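Local structure of sialidase B (Streptococcus pneumoniae serotype 4, 4XHX) at residues G229-K234 with L276-I281; N204-P209 with I223-G228; S573-R578 with Y611-S616. The protein cleaves terminal alpha-linked sialic acid residues from oligosaccharides, glycoproteins and glycolipids, as an exo-sialidase of glycosyl hydrolase family 33. The protein carries 1 engineered substitution. All coordinates share one frame; numbering follows the deposited sequence.

Interaction 1. Residues G229-K234 with L276-I281; sequences GTHDSK and LKNSQI. With JKK (2-[(3-chlorobenzyl)amino]ethanesulfonic acid), chain B.
His231 reaches across from 229-234 to 276-281 and donates from NE2 to Lys277 O at 3.0 Å. The oxygen lies at the ring edge, close to the ring plane, and the nitrogen in turn lies in the plane of the carbonyl, although the bend at the hydrogen (136°) keeps the bond from being straight. Ser279 O, which accepts from Trp270 NE1, stands at the same edge of the imidazole, 3.1 Å from His231 NE2. Both carbonyls are presented by the type I turn Leu276-Ser279, which Ser279 secures by giving its backbone N and its OG to Leu276 O.

Gln280 supplies the second link. With CG opposite its own backbone N (chi1 -151°) and the rest of the chain extended, its amide is carried over to the other loop, where NE2 makes a weak bond to Asp232 O at 3.2 Å and lies 2.8 Å from Lys234 O. A water bonded to Ser233 O reaches the same NE2 weakly. Lys234, which follows a cis peptide bond, runs at about a right angle to the Gln280 chain, its CE 3.6 Å from Gln280 OE1. The Gln280 CG methylene packs obliquely on His231 CD2 at 4.0 Å.

Asp232, the probable proton acceptor, turns away from this junction: its OD2 accepts from the ligand amine JKK NAL at 2.9 Å, and its OD1 is salt-bridged to Arg226. The contact thus joins the loop between strands 219-226 and 237-244 to the one that leads into strand 286-294, whose Ile288 packs against Asp232 and Ser233.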
# COMPACT_ATOMS: atom_id res chain seq x y z
N GLY A 229 2.77 -6.65 9.09
CA GLY A 229 2.15 -7.13 7.87
C GLY A 229 1.33 -6.01 7.23
O GLY A 229 1.50 -4.84 7.60
N THR A 230 0.46 -6.35 6.28
CA THR A 230 -0.32 -5.34 5.57
C THR A 230 -1.67 -5.04 6.23
O THR A 230 -2.49 -4.28 5.68
CB THR A 230 -0.55 -5.73 4.09
OG1 THR A 230 -1.07 -7.07 4.04
CG2 THR A 230 0.75 -5.68 3.30
N HIS A 231 -1.90 -5.63 7.41
CA HIS A 231 -3.17 -5.44 8.13
C HIS A 231 -3.44 -3.98 8.43
O HIS A 231 -2.53 -3.25 8.85
CB HIS A 231 -3.12 -6.19 9.48
CG HIS A 231 -3.02 -7.68 9.36
ND1 HIS A 231 -3.86 -8.43 8.57
CD2 HIS A 231 -2.16 -8.55 9.95
CE1 HIS A 231 -3.53 -9.70 8.67
NE2 HIS A 231 -2.50 -9.81 9.50
N ASP A 232 -4.69 -3.54 8.21
CA ASP A 232 -5.21 -2.30 8.80
C ASP A 232 -5.03 -2.37 10.33
O ASP A 232 -4.95 -3.46 10.89
CB ASP A 232 -6.73 -2.17 8.55
CG ASP A 232 -7.07 -1.75 7.13
OD1 ASP A 232 -6.16 -1.51 6.31
OD2 ASP A 232 -8.28 -1.64 6.85
N SER A 233 -4.99 -1.22 11.00
CA SER A 233 -5.05 -1.19 12.47
C SER A 233 -6.19 -2.09 13.01
O SER A 233 -7.22 -2.21 12.36
CB SER A 233 -5.23 0.24 12.96
OG SER A 233 -4.33 1.12 12.30
N LYS A 234 -6.04 -2.72 14.18
CA LYS A 234 -4.88 -2.61 15.08
C LYS A 234 -3.59 -3.22 14.53
O LYS A 234 -3.57 -4.32 13.99
CB LYS A 234 -5.23 -3.26 16.44
CG LYS A 234 -5.31 -4.79 16.40
CD LYS A 234 -5.92 -5.38 17.65
CE LYS A 234 -6.15 -6.89 17.47
NZ LYS A 234 -6.63 -7.60 18.69
N LEU A 276 -1.06 -18.75 10.57
CA LEU A 276 -0.52 -17.57 11.24
C LEU A 276 -0.72 -16.20 10.55
O LEU A 276 -0.36 -15.17 11.13
CB LEU A 276 0.97 -17.77 11.49
CG LEU A 276 1.36 -18.80 12.56
CD1 LEU A 276 2.86 -19.09 12.50
CD2 LEU A 276 0.95 -18.33 13.95
N LYS A 277 -1.28 -16.19 9.35
CA LYS A 277 -1.29 -14.97 8.56
C LYS A 277 -2.17 -13.88 9.16
O LYS A 277 -1.91 -12.70 8.95
CB LYS A 277 -1.64 -15.23 7.09
CG LYS A 277 -3.08 -15.64 6.84
CD LYS A 277 -3.29 -16.05 5.38
CE LYS A 277 -4.73 -16.50 5.16
NZ LYS A 277 -5.00 -17.00 3.78
N ASN A 278 -3.18 -14.25 9.93
CA ASN A 278 -3.98 -13.23 10.61
C ASN A 278 -3.39 -12.71 11.93
O ASN A 278 -4.03 -11.92 12.62
CB ASN A 278 -5.44 -13.69 10.81
CG ASN A 278 -6.21 -13.80 9.50
OD1 ASN A 278 -5.79 -13.24 8.47
ND2 ASN A 278 -7.34 -14.51 9.53
N SER A 279 -2.18 -13.16 12.28
CA SER A 279 -1.46 -12.58 13.42
C SER A 279 -1.36 -11.06 13.26
O SER A 279 -1.09 -10.55 12.18
CB SER A 279 -0.06 -13.16 13.56
OG SER A 279 -0.08 -14.57 13.68
N GLN A 280 -1.57 -10.35 14.36
CA GLN A 280 -1.73 -8.93 14.30
C GLN A 280 -1.10 -8.32 15.55
O GLN A 280 -1.39 -8.76 16.66
CB GLN A 280 -3.22 -8.61 14.25
CG GLN A 280 -3.58 -7.34 13.53
CD GLN A 280 -5.08 -7.10 13.48
OE1 GLN A 280 -5.87 -7.88 14.02
NE2 GLN A 280 -5.49 -6.02 12.81
N ILE A 281 -0.22 -7.35 15.36
CA ILE A 281 0.29 -6.58 16.50
C ILE A 281 -0.90 -5.91 17.20
O ILE A 281 -1.63 -5.10 16.61
CB ILE A 281 1.33 -5.53 16.07
CG1 ILE A 281 2.55 -6.22 15.44
CG2 ILE A 281 1.77 -4.69 17.27
CD1 ILE A 281 3.62 -5.27 14.98
CAE JKK B . -9.33 3.59 9.28
CAF JKK B . -9.00 2.61 10.28
CAG JKK B . -9.86 3.17 8.05
CAH JKK B . -9.73 0.82 8.82
CAI JKK B . -10.10 0.04 4.50
CAJ JKK B . -9.06 -0.69 3.68
CAK JKK B . -10.62 1.31 6.48
CAM JKK B . -9.20 1.25 10.05
CAN JKK B . -10.07 1.79 7.82
NAL JKK B . -9.59 0.68 5.68
OAA JKK B . -10.79 -1.66 1.81
OAB JKK B . -10.00 -3.17 3.57
OAC JKK B . -8.51 -2.55 1.81
SAO JKK B . -9.60 -2.09 2.66
CL JKK B . -8.80 0.07 11.27
O HOH W 1 -8.64 -4.86 11.99

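Interaction 2. Residues N204-P209 with I223-G228. With JKK (2-[(3-chlorobenzyl)amino]ethanesulfonic acid), chain B.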
# COMPACT_ATOMS: atom_id res chain seq x y z
N ASN A 204 8.41 -3.22 6.54
CA ASN A 204 8.54 -4.17 5.46
C ASN A 204 7.37 -4.09 4.49
O ASN A 204 7.44 -4.65 3.38
CB ASN A 204 8.69 -5.59 6.01
CG ASN A 204 9.38 -6.52 5.04
OD1 ASN A 204 10.12 -6.07 4.16
ND2 ASN A 204 9.17 -7.82 5.20
N TYR A 205 6.31 -3.39 4.91
CA TYR A 205 5.06 -3.29 4.14
C TYR A 205 4.56 -1.85 4.03
O TYR A 205 4.83 -1.03 4.90
CB TYR A 205 3.99 -4.17 4.77
CG TYR A 205 4.53 -5.55 5.05
CD1 TYR A 205 4.71 -6.45 4.02
CD2 TYR A 205 4.96 -5.90 6.33
CE1 TYR A 205 5.25 -7.71 4.26
CE2 TYR A 205 5.51 -7.15 6.58
CZ TYR A 205 5.64 -8.06 5.54
OH TYR A 205 6.18 -9.31 5.77
N PHE A 206 3.84 -1.55 2.95
CA PHE A 206 3.27 -0.23 2.75
C PHE A 206 1.89 -0.35 2.11
O PHE A 206 1.63 -1.26 1.30
CB PHE A 206 4.18 0.64 1.87
CG PHE A 206 5.57 0.79 2.41
CD1 PHE A 206 5.87 1.82 3.30
CD2 PHE A 206 6.57 -0.09 2.05
CE1 PHE A 206 7.15 1.96 3.82
CE2 PHE A 206 7.86 0.03 2.57
CZ PHE A 206 8.15 1.07 3.45
N ARG A 207 1.00 0.56 2.48
CA ARG A 207 -0.30 0.68 1.84
C ARG A 207 -0.74 2.13 1.85
O ARG A 207 -0.14 2.96 2.53
CB ARG A 207 -1.35 -0.17 2.56
CG ARG A 207 -1.37 -1.64 2.16
CD ARG A 207 -2.78 -2.22 2.38
NE ARG A 207 -3.80 -1.55 1.57
CZ ARG A 207 -5.11 -1.78 1.68
NH1 ARG A 207 -5.55 -2.66 2.57
NH2 ARG A 207 -5.98 -1.14 0.91
N ILE A 208 -1.82 2.42 1.13
CA ILE A 208 -2.46 3.72 1.16
C ILE A 208 -1.54 4.87 0.66
O ILE A 208 -1.28 5.82 1.38
CB ILE A 208 -3.01 4.04 2.60
CG1 ILE A 208 -3.55 2.78 3.32
CG2 ILE A 208 -4.08 5.10 2.53
CD1 ILE A 208 -4.68 2.03 2.61
N PRO A 209 -1.05 4.78 -0.60
CA PRO A 209 -0.21 5.84 -1.15
C PRO A 209 -0.99 7.13 -1.39
O PRO A 209 -2.19 7.07 -1.70
CB PRO A 209 0.21 5.28 -2.51
CG PRO A 209 -0.93 4.35 -2.89
CD PRO A 209 -1.26 3.69 -1.58
N ILE A 223 2.21 7.87 2.85
CA ILE A 223 1.88 6.46 2.79
C ILE A 223 1.77 5.91 4.21
O ILE A 223 2.33 6.51 5.14
CB ILE A 223 2.99 5.69 2.03
CG1 ILE A 223 2.53 4.27 1.67
CG2 ILE A 223 4.27 5.68 2.85
CD1 ILE A 223 2.99 3.79 0.30
N ASP A 224 1.04 4.82 4.37
CA ASP A 224 1.08 4.02 5.60
C ASP A 224 2.37 3.21 5.60
O ASP A 224 2.54 2.35 4.74
CB ASP A 224 -0.07 2.99 5.62
CG ASP A 224 -1.40 3.57 6.08
OD1 ASP A 224 -1.67 4.79 5.90
OD2 ASP A 224 -2.21 2.79 6.62
N ALA A 225 3.28 3.46 6.54
CA ALA A 225 4.39 2.54 6.77
C ALA A 225 3.90 1.46 7.74
O ALA A 225 3.76 1.70 8.93
CB ALA A 225 5.60 3.27 7.34
N ARG A 226 3.62 0.26 7.23
CA ARG A 226 2.96 -0.76 8.06
C ARG A 226 3.93 -1.87 8.49
O ARG A 226 4.51 -2.57 7.66
CB ARG A 226 1.73 -1.33 7.33
CG ARG A 226 0.72 -0.28 6.88
CD ARG A 226 -0.58 -0.92 6.44
NE ARG A 226 -1.65 0.07 6.30
CZ ARG A 226 -2.93 -0.23 6.08
NH1 ARG A 226 -3.33 -1.50 5.97
NH2 ARG A 226 -3.82 0.75 5.97
N TYR A 227 4.07 -2.04 9.79
CA TYR A 227 5.08 -2.93 10.34
C TYR A 227 4.55 -4.35 10.56
O TYR A 227 5.24 -5.33 10.28
CB TYR A 227 5.67 -2.34 11.62
CG TYR A 227 6.36 -1.01 11.36
CD1 TYR A 227 5.61 0.16 11.21
CD2 TYR A 227 7.74 -0.94 11.20
CE1 TYR A 227 6.22 1.35 10.92
CE2 TYR A 227 8.37 0.27 10.93
CZ TYR A 227 7.60 1.41 10.79
OH TYR A 227 8.18 2.62 10.51
N GLY A 228 3.31 -4.46 11.06
CA GLY A 228 2.74 -5.77 11.36
C GLY A 228 2.03 -6.38 10.16
O GLY A 228 0.83 -6.61 10.21
CAE JKK B . -9.33 3.59 9.28
CAF JKK B . -9.00 2.61 10.28
CAG JKK B . -9.86 3.17 8.05
CAH JKK B . -9.73 0.82 8.82
CAI JKK B . -10.10 0.04 4.50
CAJ JKK B . -9.06 -0.69 3.68
CAK JKK B . -10.62 1.31 6.48
CAM JKK B . -9.20 1.25 10.05
CAN JKK B . -10.07 1.79 7.82
NAL JKK B . -9.59 0.68 5.68
OAA JKK B . -10.79 -1.66 1.81
OAB JKK B . -10.00 -3.17 3.57
OAC JKK B . -8.51 -2.55 1.81
SAO JKK B . -9.60 -2.09 2.66
CL JKK B . -8.80 0.07 11.27
O HOH W 2 7.66 -4.67 9.37
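The side chain of Arg207 lies over that of Arg226, so that Arg207 CB sits 3.7 Å above one face of the Arg226 guanidinium, toward its rim. The two guanidinium planes are turned 49° apart. Ile208 packs next to it: CG1, set opposite its carbonyl carbon (chi1 -35°), rests against the bonded pair of Arg226 NH2 and Asp224 OD2, with Ile208 CG1 3.3 Å from that nitrogen. At the far end of this face, the Tyr205 ring turns an edge to Arg226 O and takes Asn204 CB over one face.

Phe206 and Ala225 project from the reverse side of the hairpin. The Ala225 methyl is a small bump near Phe206 CE1, while Ile223 CD1 wedges between Phe206 CB, 3.7 Å away, and the Pro209 ring.

These surfaces are set by an antiparallel beta hairpin, strands 205-213 and 219-226, at the start of the four-stranded sheet that forms one blade of the sialidase propeller. Tyr205 with Arg226 and Arg207 with Asp224 are hydrogen-bonded pairs. Phe206 with Ala225, between them, is non-hydrogen-bonded and adds a CA-H...O contact from Phe206 CA to Asp224 O at 3.3 Å. Arg226 N donates to Tyr205 O at 2.9 Å, while the return bond, Tyr205 N to Arg226 O, is weak.

Asp224 OD2 receives both NE and NH2 of Arg226, a side-on grip with the NH2 bond at 2.7 Å, which fixes the rotation of the guanidinium. Arg207 is tied at NE to Glu631 and directs NH1 and NH2 to JKK OAC, 3.1 and 3.0 Å away. This double donation to one sulfonate oxygen is consistent with Arg207 serving as a substrate-binding arginine, the neighbouring acids probably offsetting the charge of the closely set pair.

Interaction 3. Residues S573-R578 with Y611-S616. With JKK (2-[(3-chlorobenzyl)amino]ethanesulfonic acid), chain B.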
# COMPACT_ATOMS: atom_id res chain seq x y z
N SER A 573 -8.42 7.24 -11.36
CA SER A 573 -7.63 6.03 -11.18
C SER A 573 -8.39 5.06 -10.28
O SER A 573 -8.80 5.42 -9.17
CB SER A 573 -6.28 6.35 -10.54
OG SER A 573 -5.59 5.16 -10.21
N THR A 574 -8.57 3.84 -10.77
CA THR A 574 -9.35 2.85 -10.06
C THR A 574 -9.11 1.49 -10.70
O THR A 574 -8.79 1.41 -11.89
CB THR A 574 -10.86 3.19 -10.15
OG1 THR A 574 -11.63 2.15 -9.56
CG2 THR A 574 -11.30 3.37 -11.60
N PRO A 575 -9.26 0.41 -9.90
CA PRO A 575 -9.38 -0.86 -10.61
C PRO A 575 -10.67 -0.85 -11.44
O PRO A 575 -11.60 -0.13 -11.10
CB PRO A 575 -9.46 -1.89 -9.47
CG PRO A 575 -10.03 -1.12 -8.30
CD PRO A 575 -9.42 0.27 -8.45
N ASN A 576 -10.71 -1.61 -12.54
CA ASN A 576 -11.96 -1.76 -13.28
C ASN A 576 -12.30 -3.24 -13.36
O ASN A 576 -11.84 -3.93 -14.27
CB ASN A 576 -11.87 -1.16 -14.69
CG ASN A 576 -13.24 -1.00 -15.35
OD1 ASN A 576 -14.25 -1.55 -14.88
ND2 ASN A 576 -13.28 -0.26 -16.44
N SER A 577 -13.09 -3.71 -12.40
CA SER A 577 -13.38 -5.14 -12.26
C SER A 577 -14.50 -5.37 -11.25
O SER A 577 -14.57 -4.69 -10.21
CB SER A 577 -12.12 -5.90 -11.83
OG SER A 577 -12.38 -7.28 -11.63
N ARG A 578 -15.38 -6.32 -11.53
CA ARG A 578 -16.44 -6.64 -10.58
C ARG A 578 -16.04 -7.85 -9.73
O ARG A 578 -16.80 -8.26 -8.85
CB ARG A 578 -17.76 -6.91 -11.31
CG ARG A 578 -17.80 -8.22 -12.08
CD ARG A 578 -19.23 -8.56 -12.56
NE ARG A 578 -20.17 -8.70 -11.45
CZ ARG A 578 -20.62 -9.86 -10.98
NH1 ARG A 578 -20.21 -11.01 -11.52
NH2 ARG A 578 -21.48 -9.87 -9.96
N TYR A 611 -4.08 -8.63 -13.61
CA TYR A 611 -3.03 -8.26 -12.65
C TYR A 611 -3.53 -7.23 -11.65
O TYR A 611 -4.33 -6.37 -11.99
CB TYR A 611 -1.78 -7.71 -13.37
CG TYR A 611 -0.89 -8.80 -13.95
CD1 TYR A 611 -1.40 -10.07 -14.21
CD2 TYR A 611 0.45 -8.55 -14.23
CE1 TYR A 611 -0.58 -11.08 -14.75
CE2 TYR A 611 1.27 -9.55 -14.77
CZ TYR A 611 0.75 -10.81 -15.02
OH TYR A 611 1.54 -11.81 -15.55
N GLY A 612 -3.04 -7.33 -10.42
CA GLY A 612 -3.55 -6.55 -9.30
C GLY A 612 -3.39 -5.04 -9.35
O GLY A 612 -2.37 -4.48 -9.82
N TYR A 613 -4.42 -4.37 -8.84
CA TYR A 613 -4.42 -2.93 -8.75
C TYR A 613 -5.45 -2.56 -7.71
O TYR A 613 -6.61 -2.94 -7.84
CB TYR A 613 -4.81 -2.32 -10.09
CG TYR A 613 -4.55 -0.84 -10.22
CD1 TYR A 613 -3.32 -0.38 -10.70
CD2 TYR A 613 -5.53 0.10 -9.92
CE1 TYR A 613 -3.06 0.99 -10.84
CE2 TYR A 613 -5.30 1.47 -10.06
CZ TYR A 613 -4.05 1.91 -10.53
OH TYR A 613 -3.77 3.25 -10.69
N ALA A 614 -5.02 -1.84 -6.68
CA ALA A 614 -5.94 -1.49 -5.61
C ALA A 614 -5.94 0.02 -5.33
O ALA A 614 -6.26 0.82 -6.23
CB ALA A 614 -5.64 -2.32 -4.35
N TYR A 615 -5.59 0.42 -4.11
CA TYR A 615 -5.57 1.85 -3.79
C TYR A 615 -4.54 2.55 -4.66
O TYR A 615 -3.53 1.95 -5.01
CB TYR A 615 -5.23 2.08 -2.33
CG TYR A 615 -6.38 1.92 -1.36
CD1 TYR A 615 -7.25 0.84 -1.46
CD2 TYR A 615 -6.57 2.82 -0.33
CE1 TYR A 615 -8.29 0.66 -0.56
CE2 TYR A 615 -7.62 2.66 0.58
CZ TYR A 615 -8.48 1.57 0.46
OH TYR A 615 -9.53 1.38 1.34
N SER A 616 -4.80 3.81 -5.01
CA SER A 616 -3.91 4.50 -5.93
C SER A 616 -3.82 5.99 -5.63
O SER A 616 -4.73 6.56 -5.02
CB SER A 616 -4.39 4.29 -7.37
OG SER A 616 -5.67 4.88 -7.56
CAE JKK B . -9.33 3.59 9.28
CAF JKK B . -9.00 2.61 10.28
CAG JKK B . -9.86 3.17 8.05
CAH JKK B . -9.73 0.82 8.82
CAI JKK B . -10.10 0.04 4.50
CAJ JKK B . -9.06 -0.69 3.68
CAK JKK B . -10.62 1.31 6.48
CAM JKK B . -9.20 1.25 10.05
CAN JKK B . -10.07 1.79 7.82
NAL JKK B . -9.59 0.68 5.68
OAA JKK B . -10.79 -1.66 1.81
OAB JKK B . -10.00 -3.17 3.57
OAC JKK B . -8.51 -2.55 1.81
SAO JKK B . -9.60 -2.09 2.66
CL JKK B . -8.80 0.07 11.27
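Two parts of the sialidase beta-propeller meet where Ser573 and Pro575, at the end of strand 569-575, pack against Tyr613 and Ser616 in the segment leading into strand 616-620. The touching backbones run roughly antiparallel, and the contact is buried.

Its polar core is a chain of hydroxyls. Tyr613 OH donates to Ser573 OG at 2.7 Å, and Ser573 OG is hydrogen-bonded to Ser616 OG at the same distance. Ser616 OG also bonds to Ser556, which carries the chain on into strand 556-559. Ser573 OG lies at the edge of the Tyr613 phenol, in the ring plane; it is placed there by chi1 172°, which swings the hydroxyl opposite the backbone N.

Apolar packing comes from Pro575, whose ring crosses the Tyr613 side chain at about a right angle, with Pro575 CD 4.2 Å from Tyr613 CD2; Phe630 stacks on the tyrosine ring.

Between the two anchored residues, Tyr615, the probable nucleophile, turns away from strand 569-575. Its OH, hydrogen-bonded to Glu503, comes within 3.2 Å of JKK CAJ.

How the interactions relate
All three contacts supply residues that touch the ligand JKK in the propeller's active-site pocket. Interactions 1 and 2 are coupled directly: Asp232 OD1 and Arg226 NH1 form a salt bridge of 2.8 Å, and Gly229 CA packs 3.4 Å from Tyr205 CD2. Interaction 2 also meets interaction 3, where Arg207 NH2 lies 3.3 Å from Tyr615 CE1 in a cation-pi pair and Ile208 CD1 rests 3.6 Å from Tyr615 CD2. Interactions 1 and 3 do not touch, their nearest atoms being about 6 Å apart; the hairpin and the ligand bridge them. Arg519 and Arg581 complete the grip on JKK, consistent with a three-arginine anion site.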